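Local structure of O-methyltransferase, SAM-dependent (Legionella pneumophila subsp. pneumophila, 3R3H) at residues M52-R57 with A77-L82; A121-L125 with N148-Y152; V160-L165 with L216-I220; I171-V177 with I190-N194. The protein probably transfers a methyl group from S-adenosylmethionine to an oxygen of an acceptor molecule. All blocks are in the same frame, centred on the assembly; numbering follows the deposited sequence.

Contact 1 (M52-R57 with A77-L82)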
loop_
_atom_site.group_PDB
_atom_site.type_symbol
_atom_site.label_atom_id
_atom_site.label_comp_id
_atom_site.label_asym_id
_atom_site.label_seq_id
_atom_site.Cartn_x
_atom_site.Cartn_y
_atom_site.Cartn_z
ATOM N N MET A 52 0.837 4.884 5.850
ATOM C CA MET A 52 0.042 4.381 6.972
ATOM C C MET A 52 -1.058 5.368 7.375
ATOM O O MET A 52 -2.007 5.022 8.088
ATOM C CB MET A 52 0.946 4.080 8.178
ATOM C CG MET A 52 1.972 2.953 7.939
ATOM S SD MET A 52 2.774 2.369 9.450
ATOM C CE MET A 52 3.753 3.791 9.848
ATOM N N GLN A 53 -0.914 6.607 6.919
ATOM C CA GLN A 53 -1.900 7.651 7.185
ATOM C C GLN A 53 -3.035 7.420 6.187
ATOM O O GLN A 53 -4.215 7.567 6.514
ATOM C CB GLN A 53 -1.300 9.032 6.931
ATOM C CG GLN A 53 -0.368 9.529 7.996
ATOM C CD GLN A 53 -0.012 10.976 7.784
ATOM O OE1 GLN A 53 0.051 11.755 8.738
ATOM N NE2 GLN A 53 0.216 11.351 6.526
ATOM N N MET A 54 -2.647 7.087 4.957
ATOM C CA MET A 54 -3.593 6.792 3.898
ATOM C C MET A 54 -4.427 5.615 4.431
ATOM O O MET A 54 -5.662 5.648 4.410
ATOM C CB MET A 54 -2.824 6.384 2.639
ATOM C CG MET A 54 -3.679 5.938 1.471
ATOM S SD MET A 54 -4.052 7.237 0.326
ATOM C CE MET A 54 -5.524 7.871 1.058
ATOM N N LEU A 55 -3.733 4.598 4.940
ATOM C CA LEU A 55 -4.371 3.401 5.467
ATOM C C LEU A 55 -5.411 3.698 6.542
ATOM O O LEU A 55 -6.486 3.076 6.578
ATOM C CB LEU A 55 -3.306 2.454 6.017
ATOM C CG LEU A 55 -2.289 1.971 4.977
ATOM C CD1 LEU A 55 -1.153 1.243 5.667
ATOM C CD2 LEU A 55 -2.965 1.070 3.963
ATOM N N ILE A 56 -5.084 4.644 7.417
ATOM C CA ILE A 56 -5.977 5.032 8.493
ATOM C C ILE A 56 -7.246 5.681 7.945
ATOM O O ILE A 56 -8.346 5.451 8.465
ATOM C CB ILE A 56 -5.228 5.978 9.471
ATOM C CG1 ILE A 56 -4.239 5.133 10.275
ATOM C CG2 ILE A 56 -6.205 6.752 10.364
ATOM C CD1 ILE A 56 -3.414 5.874 11.254
ATOM N N ARG A 57 -7.097 6.478 6.893
ATOM C CA ARG A 57 -8.245 7.139 6.285
ATOM C C ARG A 57 -9.112 6.061 5.623
ATOM O O ARG A 57 -10.335 6.038 5.797
ATOM C CB ARG A 57 -7.779 8.152 5.236
ATOM C CG ARG A 57 -6.828 9.229 5.747
ATOM C CD ARG A 57 -6.014 9.795 4.591
ATOM N NE ARG A 57 -4.961 10.721 5.014
ATOM C CZ ARG A 57 -3.877 11.008 4.283
ATOM N NH1 ARG A 57 -3.690 10.438 3.088
ATOM N NH2 ARG A 57 -2.975 11.877 4.736
ATOM N N ALA A 77 2.258 10.998 13.391
ATOM C CA ALA A 77 1.734 10.895 12.024
ATOM C C ALA A 77 0.390 10.192 12.030
ATOM O O ALA A 77 -0.532 10.615 11.346
ATOM C CB ALA A 77 2.710 10.121 11.140
ATOM N N MET A 78 0.289 9.118 12.810
ATOM C CA MET A 78 -0.946 8.349 12.912
ATOM C C MET A 78 -2.120 9.176 13.445
ATOM O O MET A 78 -3.216 9.119 12.876
ATOM C CB MET A 78 -0.731 7.106 13.795
ATOM C CG MET A 78 -0.310 5.864 13.002
ATOM S SD MET A 78 0.054 4.387 13.993
ATOM C CE MET A 78 1.637 3.940 13.296
ATOM N N SER A 79 -1.912 9.946 14.519
ATOM C CA SER A 79 -3.023 10.735 15.063
ATOM C C SER A 79 -3.360 11.923 14.173
ATOM O O SER A 79 -4.484 12.419 14.184
ATOM C CB SER A 79 -2.731 11.209 16.496
ATOM O OG SER A 79 -1.843 12.301 16.526
ATOM N N LEU A 80 -2.386 12.374 13.391
ATOM C CA LEU A 80 -2.610 13.496 12.477
ATOM C C LEU A 80 -3.600 13.100 11.400
ATOM O O LEU A 80 -4.310 13.944 10.861
ATOM C CB LEU A 80 -1.306 13.922 11.810
ATOM C CG LEU A 80 -0.359 14.787 12.635
ATOM C CD1 LEU A 80 0.938 14.971 11.865
ATOM C CD2 LEU A 80 -1.002 16.142 12.912
ATOM N N ALA A 81 -3.637 11.809 11.086
ATOM C CA ALA A 81 -4.531 11.290 10.065
ATOM C C ALA A 81 -5.807 10.770 10.714
ATOM O O ALA A 81 -6.670 10.206 10.051
ATOM C CB ALA A 81 -3.836 10.185 9.291
ATOM N N LEU A 82 -5.919 10.972 12.019
ATOM C CA LEU A 82 -7.085 10.531 12.775
ATOM C C LEU A 82 -8.038 11.680 13.071
ATOM O O LEU A 82 -7.625 12.840 13.185
ATOM C CB LEU A 82 -6.655 9.900 14.108
ATOM C CG LEU A 82 -6.196 8.443 14.207
ATOM C CD1 LEU A 82 -5.836 8.101 15.640
ATOM C CD2 LEU A 82 -7.318 7.546 13.737
#
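Ile56 carries the closely packed half of this contact, reaching from helix 46-59 toward the end of helix 73-80 with its two branches at work on different partners. The ethyl arm, held anti to the carbonyl carbon (chi1 -73°) and extended beyond that, sets CD1 3.6 Å from Met78 CG, and the two side chains cross at about a right angle. The other branch points to where the chain leaves the helix: Ile56 CG2 lies 3.6 Å from Leu82 CD2 and also touches the carbonyl O of Ala81. Beside it, Met52 bends at its thioether, and its CE meets Met78 CE at 4.0 Å. Beneath these groups lie Val64 of strand 63-68 and Phe139 and Phe141 of strand 137-143; this side is buried and mostly apolar, although Met78 also touches Glu66.

Between this side and the solvent the backbones come closest, where Gln53, itself buried, runs across Ala81 with Gln53 CB 3.7 Å from Ala81 CB and the amide continuing toward the Ala77 carbonyl. The loose side is that of Arg57 and Leu80, both partly exposed. Arg57 passes Ala81 with no atom nearer than 4.4 Å (Arg57 CG to Ala81 O), while its guanidinium makes a cation-pi interaction with Phe204 of the second subunit. Leu80 adds little more than its CB.

Two neighbouring helices are thereby packed against each other on one face of the central sheet, with strand 63-68 joining them in sequence, as in the alpha/beta Rossmann-like fold of class I S-adenosylmethionine-dependent methyltransferases.

Contact 2 (A121-L125 with N148-Y152)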
loop_
_atom_site.group_PDB
_atom_site.type_symbol
_atom_site.label_atom_id
_atom_site.label_comp_id
_atom_site.label_asym_id
_atom_site.label_seq_id
_atom_site.Cartn_x
_atom_site.Cartn_y
_atom_site.Cartn_z
ATOM N N ALA A 121 6.041 -4.866 25.303
ATOM C CA ALA A 121 4.844 -4.922 24.468
ATOM C C ALA A 121 3.868 -6.060 24.780
ATOM O O ALA A 121 2.645 -5.885 24.718
ATOM C CB ALA A 121 5.258 -4.975 23.007
ATOM N N LEU A 122 4.402 -7.230 25.105
ATOM C CA LEU A 122 3.551 -8.366 25.424
ATOM C C LEU A 122 2.568 -8.041 26.556
ATOM O O LEU A 122 1.361 -8.233 26.411
ATOM C CB LEU A 122 4.405 -9.566 25.809
ATOM C CG LEU A 122 3.872 -10.878 25.228
ATOM C CD1 LEU A 122 4.603 -11.195 23.928
ATOM C CD2 LEU A 122 4.052 -11.998 26.246
ATOM N N ASP A 123 3.090 -7.532 27.676
ATOM C CA ASP A 123 2.257 -7.178 28.831
ATOM C C ASP A 123 1.236 -6.113 28.500
ATOM O O ASP A 123 0.075 -6.214 28.886
ATOM C CB ASP A 123 3.107 -6.673 29.994
ATOM C CG ASP A 123 4.129 -7.681 30.450
ATOM O OD1 ASP A 123 5.180 -7.789 29.779
ATOM O OD2 ASP A 123 3.872 -8.365 31.472
ATOM N N THR A 124 1.682 -5.085 27.794
ATOM C CA THR A 124 0.802 -3.998 27.414
ATOM C C THR A 124 -0.367 -4.501 26.566
ATOM O O THR A 124 -1.487 -4.005 26.692
ATOM C CB THR A 124 1.576 -2.919 26.631
ATOM O OG1 THR A 124 2.640 -2.399 27.441
ATOM C CG2 THR A 124 0.645 -1.789 26.225
ATOM N N LEU A 125 -0.110 -5.491 25.710
ATOM C CA LEU A 125 -1.161 -6.036 24.849
ATOM C C LEU A 125 -2.154 -6.938 25.588
ATOM O O LEU A 125 -3.348 -6.939 25.267
ATOM C CB LEU A 125 -0.557 -6.799 23.665
ATOM C CG LEU A 125 0.425 -6.074 22.733
ATOM C CD1 LEU A 125 0.568 -6.886 21.455
ATOM C CD2 LEU A 125 -0.054 -4.660 22.408
ATOM N N ASN A 148 9.181 -12.103 19.350
ATOM C CA ASN A 148 7.861 -12.306 19.954
ATOM C C ASN A 148 6.844 -12.039 18.870
ATOM O O ASN A 148 5.638 -12.012 19.111
ATOM C CB ASN A 148 7.619 -11.359 21.134
ATOM C CG ASN A 148 8.262 -11.848 22.414
ATOM O OD1 ASN A 148 9.211 -11.247 22.907
ATOM N ND2 ASN A 148 7.748 -12.954 22.958
ATOM N N TYR A 149 7.365 -11.850 17.665
ATOM C CA TYR A 149 6.561 -11.585 16.486
ATOM C C TYR A 149 5.416 -12.582 16.282
ATOM O O TYR A 149 4.392 -12.234 15.706
ATOM C CB TYR A 149 7.486 -11.539 15.260
ATOM C CG TYR A 149 7.728 -10.137 14.720
ATOM C CD1 TYR A 149 7.812 -9.025 15.574
ATOM C CD2 TYR A 149 7.859 -9.920 13.346
ATOM C CE1 TYR A 149 8.018 -7.736 15.060
ATOM C CE2 TYR A 149 8.063 -8.638 12.821
ATOM C CZ TYR A 149 8.142 -7.556 13.679
ATOM O OH TYR A 149 8.352 -6.316 13.132
ATOM N N LEU A 150 5.583 -13.812 16.760
ATOM C CA LEU A 150 4.534 -14.820 16.625
ATOM C C LEU A 150 3.419 -14.525 17.627
ATOM O O LEU A 150 2.218 -14.654 17.333
ATOM C CB LEU A 150 5.101 -16.217 16.878
ATOM C CG LEU A 150 5.006 -17.194 15.693
ATOM C CD1 LEU A 150 3.538 -17.409 15.296
ATOM C CD2 LEU A 150 5.807 -16.640 14.512
ATOM N N ASN A 151 3.826 -14.122 18.820
ATOM C CA ASN A 151 2.882 -13.789 19.866
ATOM C C ASN A 151 2.125 -12.530 19.482
ATOM O O ASN A 151 0.904 -12.444 19.672
ATOM C CB ASN A 151 3.645 -13.574 21.159
ATOM C CG ASN A 151 4.345 -14.825 21.610
ATOM O OD1 ASN A 151 3.705 -15.776 22.055
ATOM N ND2 ASN A 151 5.666 -14.848 21.475
ATOM N N TYR A 152 2.860 -11.564 18.931
ATOM C CA TYR A 152 2.271 -10.296 18.532
ATOM C C TYR A 152 1.239 -10.488 17.425
ATOM O O TYR A 152 0.163 -9.888 17.464
ATOM C CB TYR A 152 3.373 -9.310 18.096
ATOM C CG TYR A 152 4.312 -8.886 19.214
ATOM C CD1 TYR A 152 3.865 -8.814 20.543
ATOM C CD2 TYR A 152 5.652 -8.577 18.949
ATOM C CE1 TYR A 152 4.736 -8.459 21.578
ATOM C CE2 TYR A 152 6.526 -8.214 19.970
ATOM C CZ TYR A 152 6.064 -8.165 21.277
ATOM O OH TYR A 152 6.937 -7.866 22.288
#
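Helices 121-132 and 149-159 approach through their first turns, the backbones coming closest at Leu122 and Tyr152, whose CA atoms are 7.3 Å apart. Tyr152 fills this gap with its ring. Its CG stands anti to the carbonyl carbon (chi1 -66°), which sends the ring out from its own helix toward residues 121-125. There it meets three side chains in succession: the hydroxyl end reaches Ala121, with CB 3.7 Å from Tyr152 CZ; Leu122 CD1 lies 3.6 Å from Tyr152 CE1; and Leu125 CD1 is 3.9 Å from Tyr152 CD1. Both leucines cross the tyrosine at about a right angle. The helices belong to the layer that covers one face of the Rossmann-like methyltransferase sheet, and Leu67 of strand 63-68 underlies both Ala121 and Tyr152. Within its own segment, one face of the ring has Asn148 O 3.3 Å above its plane, displaced from the centre; the same oxygen accepts the backbone N-H of Tyr152. The phenol OH hydrogen-bonds to Asp145, which holds the polar end of a buried ring that otherwise packs largely on apolar side chains. Toward solvent, Leu122 CD1 also rests on Asn151 CB at 3.8 Å and on the side chain of Asn148.

Contact 3 (V160-L165 with L216-I220)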
loop_
_atom_site.group_PDB
_atom_site.type_symbol
_atom_site.label_atom_id
_atom_site.label_comp_id
_atom_site.label_asym_id
_atom_site.label_seq_id
_atom_site.Cartn_x
_atom_site.Cartn_y
_atom_site.Cartn_z
ATOM N N VAL A 160 -7.710 -6.812 16.619
ATOM C CA VAL A 160 -8.181 -6.075 15.456
ATOM C C VAL A 160 -9.680 -6.164 15.149
ATOM O O VAL A 160 -10.370 -7.121 15.510
ATOM C CB VAL A 160 -7.388 -6.503 14.195
ATOM C CG1 VAL A 160 -7.996 -7.749 13.605
ATOM C CG2 VAL A 160 -7.350 -5.379 13.171
ATOM N N THR A 161 -10.154 -5.126 14.474
ATOM C CA THR A 161 -11.533 -4.986 14.035
ATOM C C THR A 161 -11.710 -5.875 12.798
ATOM O O THR A 161 -10.749 -6.110 12.058
ATOM C CB THR A 161 -11.794 -3.508 13.687
ATOM O OG1 THR A 161 -12.071 -2.801 14.896
ATOM C CG2 THR A 161 -12.943 -3.342 12.706
ATOM N N PRO A 162 -12.927 -6.406 12.571
ATOM C CA PRO A 162 -13.198 -7.268 11.411
ATOM C C PRO A 162 -12.785 -6.604 10.100
ATOM O O PRO A 162 -12.176 -7.223 9.215
ATOM C CB PRO A 162 -14.698 -7.486 11.499
ATOM C CG PRO A 162 -14.926 -7.497 12.985
ATOM C CD PRO A 162 -14.115 -6.315 13.440
ATOM N N LYS A 163 -13.127 -5.331 9.986
ATOM C CA LYS A 163 -12.771 -4.569 8.810
ATOM C C LYS A 163 -11.392 -3.919 9.018
ATOM O O LYS A 163 -10.821 -3.349 8.092
ATOM C CB LYS A 163 -13.837 -3.509 8.551
ATOM C CG LYS A 163 -15.237 -4.076 8.457
ATOM C CD LYS A 163 -15.878 -3.696 7.145
ATOM C CE LYS A 163 -17.309 -4.165 7.083
ATOM N NZ LYS A 163 -17.932 -3.695 5.820
ATOM N N GLY A 164 -10.858 -4.030 10.233
ATOM C CA GLY A 164 -9.563 -3.455 10.546
ATOM C C GLY A 164 -8.405 -4.078 9.791
ATOM O O GLY A 164 -8.565 -5.107 9.148
ATOM N N LEU A 165 -7.232 -3.463 9.888
ATOM C CA LEU A 165 -6.046 -3.949 9.193
ATOM C C LEU A 165 -4.830 -4.027 10.111
ATOM O O LEU A 165 -4.743 -3.294 11.077
ATOM C CB LEU A 165 -5.718 -3.023 8.020
ATOM C CG LEU A 165 -4.491 -3.387 7.182
ATOM C CD1 LEU A 165 -4.836 -4.548 6.258
ATOM C CD2 LEU A 165 -4.062 -2.194 6.369
ATOM N N LEU A 216 0.566 -6.721 4.919
ATOM C CA LEU A 216 -0.749 -6.176 5.247
ATOM C C LEU A 216 -1.714 -7.353 5.338
ATOM O O LEU A 216 -1.974 -8.028 4.334
ATOM C CB LEU A 216 -1.232 -5.212 4.163
ATOM C CG LEU A 216 -0.430 -3.927 3.986
ATOM C CD1 LEU A 216 -1.063 -3.089 2.896
ATOM C CD2 LEU A 216 -0.401 -3.157 5.296
ATOM N N VAL A 217 -2.233 -7.629 6.528
ATOM C CA VAL A 217 -3.155 -8.742 6.673
ATOM C C VAL A 217 -4.489 -8.243 7.191
ATOM O O VAL A 217 -4.542 -7.324 8.002
ATOM C CB VAL A 217 -2.612 -9.821 7.644
ATOM C CG1 VAL A 217 -1.113 -10.037 7.426
ATOM C CG2 VAL A 217 -2.907 -9.434 9.074
ATOM N N GLN A 218 -5.567 -8.850 6.715
ATOM C CA GLN A 218 -6.901 -8.457 7.142
ATOM C C GLN A 218 -7.769 -9.688 7.374
ATOM O O GLN A 218 -7.846 -10.573 6.524
ATOM C CB GLN A 218 -7.541 -7.575 6.080
ATOM C CG GLN A 218 -8.933 -7.115 6.422
ATOM C CD GLN A 218 -9.566 -6.352 5.287
ATOM O OE1 GLN A 218 -9.847 -6.916 4.221
ATOM N NE2 GLN A 218 -9.794 -5.058 5.500
ATOM N N PRO A 219 -8.431 -9.771 8.536
ATOM C CA PRO A 219 -9.270 -10.946 8.763
ATOM C C PRO A 219 -10.385 -11.097 7.711
ATOM O O PRO A 219 -10.899 -10.107 7.183
ATOM C CB PRO A 219 -9.800 -10.715 10.182
ATOM C CG PRO A 219 -9.828 -9.225 10.308
ATOM C CD PRO A 219 -8.518 -8.833 9.670
ATOM N N ILE A 220 -10.739 -12.347 7.413
ATOM C CA ILE A 220 -11.780 -12.676 6.438
ATOM C C ILE A 220 -13.113 -12.886 7.147
ATOM O O ILE A 220 -14.159 -12.542 6.556
ATOM C CB ILE A 220 -11.423 -13.961 5.663
ATOM C CG1 ILE A 220 -11.256 -15.115 6.644
ATOM C CG2 ILE A 220 -10.120 -13.774 4.910
ATOM C CD1 ILE A 220 -11.013 -16.446 5.988
#
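Leu165 and Pro219 have the largest areas buried by this contact, followed by Gln218, which lies between them. With chi1 at 180° the side chain of Leu165 swings away from its own N, and its two methyls reach the opposing strand: CD1 sits 3.3 Å from Val217 O, while CD2 packs on Leu216 CD2 at 3.9 Å. Pro219 points its ring into the corner that the chain makes at Pro162 and Lys163. Its CG is 3.3 Å from Pro162 O and lies against Thr161 O as well, with Val160 CG1 touching the ring at 4.1 Å. Gln218 runs extended past Gly164, its CG 3.4 Å from Gly164 O, and ends in a weak hydrogen bond from NE2 to Lys163 O, 3.3 Å long and bent to 134° at the hydrogen.

Strand 214-219 here runs antiparallel to strand 164-169, and a backbone bond between Val217 and Ile166 continues their pairing. On the other side of each lie strands 203-208 and 137-143. Segment 160-165 follows directly on helix 149-159, while Met54, on helix 46-59 of the second subunit, packs on both Leu165 and Gln218.

Contact 4 (I171-V177 with I190-N194)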
loop_
_atom_site.group_PDB
_atom_site.type_symbol
_atom_site.label_atom_id
_atom_site.label_comp_id
_atom_site.label_asym_id
_atom_site.label_seq_id
_atom_site.Cartn_x
_atom_site.Cartn_y
_atom_site.Cartn_z
ATOM N N ILE A 171 9.663 -7.679 7.185
ATOM C CA ILE A 171 9.325 -9.028 6.742
ATOM C C ILE A 171 10.589 -9.694 6.169
ATOM O O ILE A 171 10.848 -10.887 6.377
ATOM C CB ILE A 171 8.166 -8.988 5.721
ATOM C CG1 ILE A 171 6.921 -8.401 6.397
ATOM C CG2 ILE A 171 7.851 -10.375 5.228
ATOM C CD1 ILE A 171 6.579 -9.048 7.716
ATOM N N PHE A 172 11.376 -8.911 5.450
ATOM C CA PHE A 172 12.638 -9.398 4.921
ATOM C C PHE A 172 13.592 -8.736 5.916
ATOM O O PHE A 172 13.826 -7.533 5.839
ATOM C CB PHE A 172 12.898 -8.842 3.520
ATOM C CG PHE A 172 11.672 -8.780 2.633
ATOM C CD1 PHE A 172 10.795 -9.867 2.530
ATOM C CD2 PHE A 172 11.417 -7.640 1.874
ATOM C CE1 PHE A 172 9.689 -9.812 1.684
ATOM C CE2 PHE A 172 10.318 -7.580 1.029
ATOM C CZ PHE A 172 9.452 -8.663 0.931
ATOM N N TRP A 173 14.113 -9.487 6.874
ATOM C CA TRP A 173 15.003 -8.908 7.877
ATOM C C TRP A 173 16.333 -8.467 7.241
ATOM O O TRP A 173 17.404 -8.921 7.636
ATOM C CB TRP A 173 15.238 -9.952 8.975
ATOM C CG TRP A 173 15.857 -9.478 10.266
ATOM C CD1 TRP A 173 16.660 -10.215 11.083
ATOM C CD2 TRP A 173 15.644 -8.223 10.945
ATOM N NE1 TRP A 173 16.959 -9.514 12.222
ATOM C CE2 TRP A 173 16.350 -8.286 12.168
ATOM C CE3 TRP A 173 14.926 -7.051 10.639
ATOM C CZ2 TRP A 173 16.363 -7.239 13.089
ATOM C CZ3 TRP A 173 14.938 -6.003 11.557
ATOM C CH2 TRP A 173 15.655 -6.108 12.768
ATOM N N ASP A 174 16.249 -7.578 6.256
ATOM C CA ASP A 174 17.413 -7.054 5.546
ATOM C C ASP A 174 17.944 -8.077 4.552
ATOM O O ASP A 174 19.031 -7.920 3.991
ATOM C CB ASP A 174 18.514 -6.657 6.531
ATOM C CG ASP A 174 19.706 -5.989 5.851
ATOM O OD1 ASP A 174 19.513 -5.047 5.052
ATOM O OD2 ASP A 174 20.849 -6.399 6.130
ATOM N N GLY A 175 17.155 -9.121 4.320
ATOM C CA GLY A 175 17.564 -10.161 3.394
ATOM C C GLY A 175 18.196 -11.329 4.130
ATOM O O GLY A 175 18.858 -12.172 3.530
ATOM N N LYS A 176 17.990 -11.364 5.441
ATOM C CA LYS A 176 18.528 -12.423 6.275
ATOM C C LYS A 176 17.499 -13.548 6.432
ATOM O O LYS A 176 17.755 -14.527 7.138
ATOM C CB LYS A 176 18.907 -11.867 7.647
ATOM C CG LYS A 176 19.736 -10.613 7.594
ATOM C CD LYS A 176 21.162 -10.854 8.023
ATOM C CE LYS A 176 22.037 -11.304 6.862
ATOM N NZ LYS A 176 23.489 -11.334 7.244
ATOM N N VAL A 177 16.335 -13.394 5.798
ATOM C CA VAL A 177 15.280 -14.416 5.834
ATOM C C VAL A 177 15.513 -15.356 4.645
ATOM O O VAL A 177 14.864 -16.404 4.498
ATOM C CB VAL A 177 13.855 -13.804 5.695
ATOM C CG1 VAL A 177 13.379 -13.264 7.036
ATOM C CG2 VAL A 177 13.857 -12.705 4.641
ATOM N N ILE A 190 11.345 -14.195 12.338
ATOM C CA ILE A 190 10.727 -13.575 11.179
ATOM C C ILE A 190 10.379 -14.718 10.222
ATOM O O ILE A 190 9.220 -14.869 9.837
ATOM C CB ILE A 190 11.698 -12.579 10.458
ATOM C CG1 ILE A 190 12.279 -11.551 11.457
ATOM C CG2 ILE A 190 10.972 -11.910 9.288
ATOM C CD1 ILE A 190 11.281 -10.653 12.125
ATOM N N LYS A 191 11.384 -15.526 9.866
ATOM C CA LYS A 191 11.209 -16.659 8.955
ATOM C C LYS A 191 10.068 -17.555 9.406
ATOM O O LYS A 191 9.313 -18.069 8.579
ATOM C CB LYS A 191 12.502 -17.473 8.864
ATOM C CG LYS A 191 13.635 -16.759 8.161
ATOM C CD LYS A 191 14.943 -17.531 8.249
ATOM C CE LYS A 191 14.882 -18.851 7.483
ATOM N NZ LYS A 191 16.181 -19.595 7.506
ATOM N N LYS A 192 9.944 -17.738 10.716
ATOM C CA LYS A 192 8.880 -18.568 11.261
ATOM C C LYS A 192 7.529 -17.914 11.031
ATOM O O LYS A 192 6.590 -18.579 10.608
ATOM C CB LYS A 192 9.056 -18.801 12.769
ATOM C CG LYS A 192 10.106 -19.817 13.163
ATOM C CD LYS A 192 10.012 -20.158 14.657
ATOM C CE LYS A 192 11.133 -21.114 15.113
ATOM N NZ LYS A 192 11.167 -21.347 16.590
ATOM N N LEU A 193 7.431 -16.614 11.319
ATOM C CA LEU A 193 6.174 -15.880 11.157
ATOM C C LEU A 193 5.720 -15.803 9.707
ATOM O O LEU A 193 4.517 -15.884 9.423
ATOM C CB LEU A 193 6.289 -14.457 11.705
ATOM C CG LEU A 193 4.976 -13.672 11.506
ATOM C CD1 LEU A 193 3.927 -14.116 12.527
ATOM C CD2 LEU A 193 5.239 -12.192 11.626
ATOM N N ASN A 194 6.679 -15.623 8.798
ATOM C CA ASN A 194 6.375 -15.556 7.377
ATOM C C ASN A 194 5.742 -16.868 6.911
ATOM O O ASN A 194 4.913 -16.877 5.998
ATOM C CB ASN A 194 7.642 -15.257 6.578
ATOM C CG ASN A 194 8.089 -13.819 6.734
ATOM O OD1 ASN A 194 7.375 -13.003 7.323
ATOM N ND2 ASN A 194 9.263 -13.496 6.203
#
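The loop that follows strand 164-169, the fifth strand along the chain of this methyltransferase sheet, folds back on helix 185-198, with Ile171 and Val177 resting on Ile190, Lys191 and Asn194. In class I O-methyltransferases this region lies at the edge where the parallel strands end and the active site is usually found.

Asn194 supplies the polar link. Its ND2 gives a nearly straight hydrogen bond to Ile171 O, 3.1 Å long with 163° at the hydrogen. The acceptor lies almost in the plane of the amide, whereas the donor approaches tilted by 32° from the plane of the carbonyl. Flanking this bond, Ile171 CG2 comes to 3.4 Å from Asn194 OD1. Ile190 presents CG2, the branch anti to its backbone N, and this one methyl touches both Ile171 O and Val177 CG1, the latter at 3.6 Å. Val177 and Lys191 slide past each other in opposite directions. Lys191 CG lies on the valine methyl CG1 at 3.7 Å, and the bend at chi3 (66°) leads CD and CE along the Val177 backbone. At the far side Trp173 CB sits 4.2 Å from Ile190 CG1, and the Trp173 side chain also touches Lys146 and Thr187.

Asn194 ND2 is also hydrogen-bonded to Tyr15 OH of the second subunit. A single buried amide nitrogen therefore joins loop, helix and dimer partner. With Ile171 O in the plane of the amide and Tyr15 OH as a second partner, the two bonds should restrain how the amide turns, in a setting that Ile171, Ile190 and Val177 make largely apolar.

Overall arrangement
Contacts 1 and 2 lie on opposite sides of the chain's centre, their own centres 23 Å apart, and use helices from the two faces of the sheet. Contact 3 touches contact 1 through Leu55 CD2 and Leu165 CD2, 4.2 Å apart. Contact 2 meets contact 4 where Tyr149 and Leu150 pack on Ile190 and Leu193, and helix 149-159 thus lies beside helix 185-198. Contacts 3 and 4 have centres 22 Å apart and nearest atoms about 7 Å apart. Contacts 1, 3 and 4 all touch the second subunit. The cofactor probably binds at the C-terminal ends of the parallel strands, the side where the loop of contact 4 and the first turns of contact 2 lie.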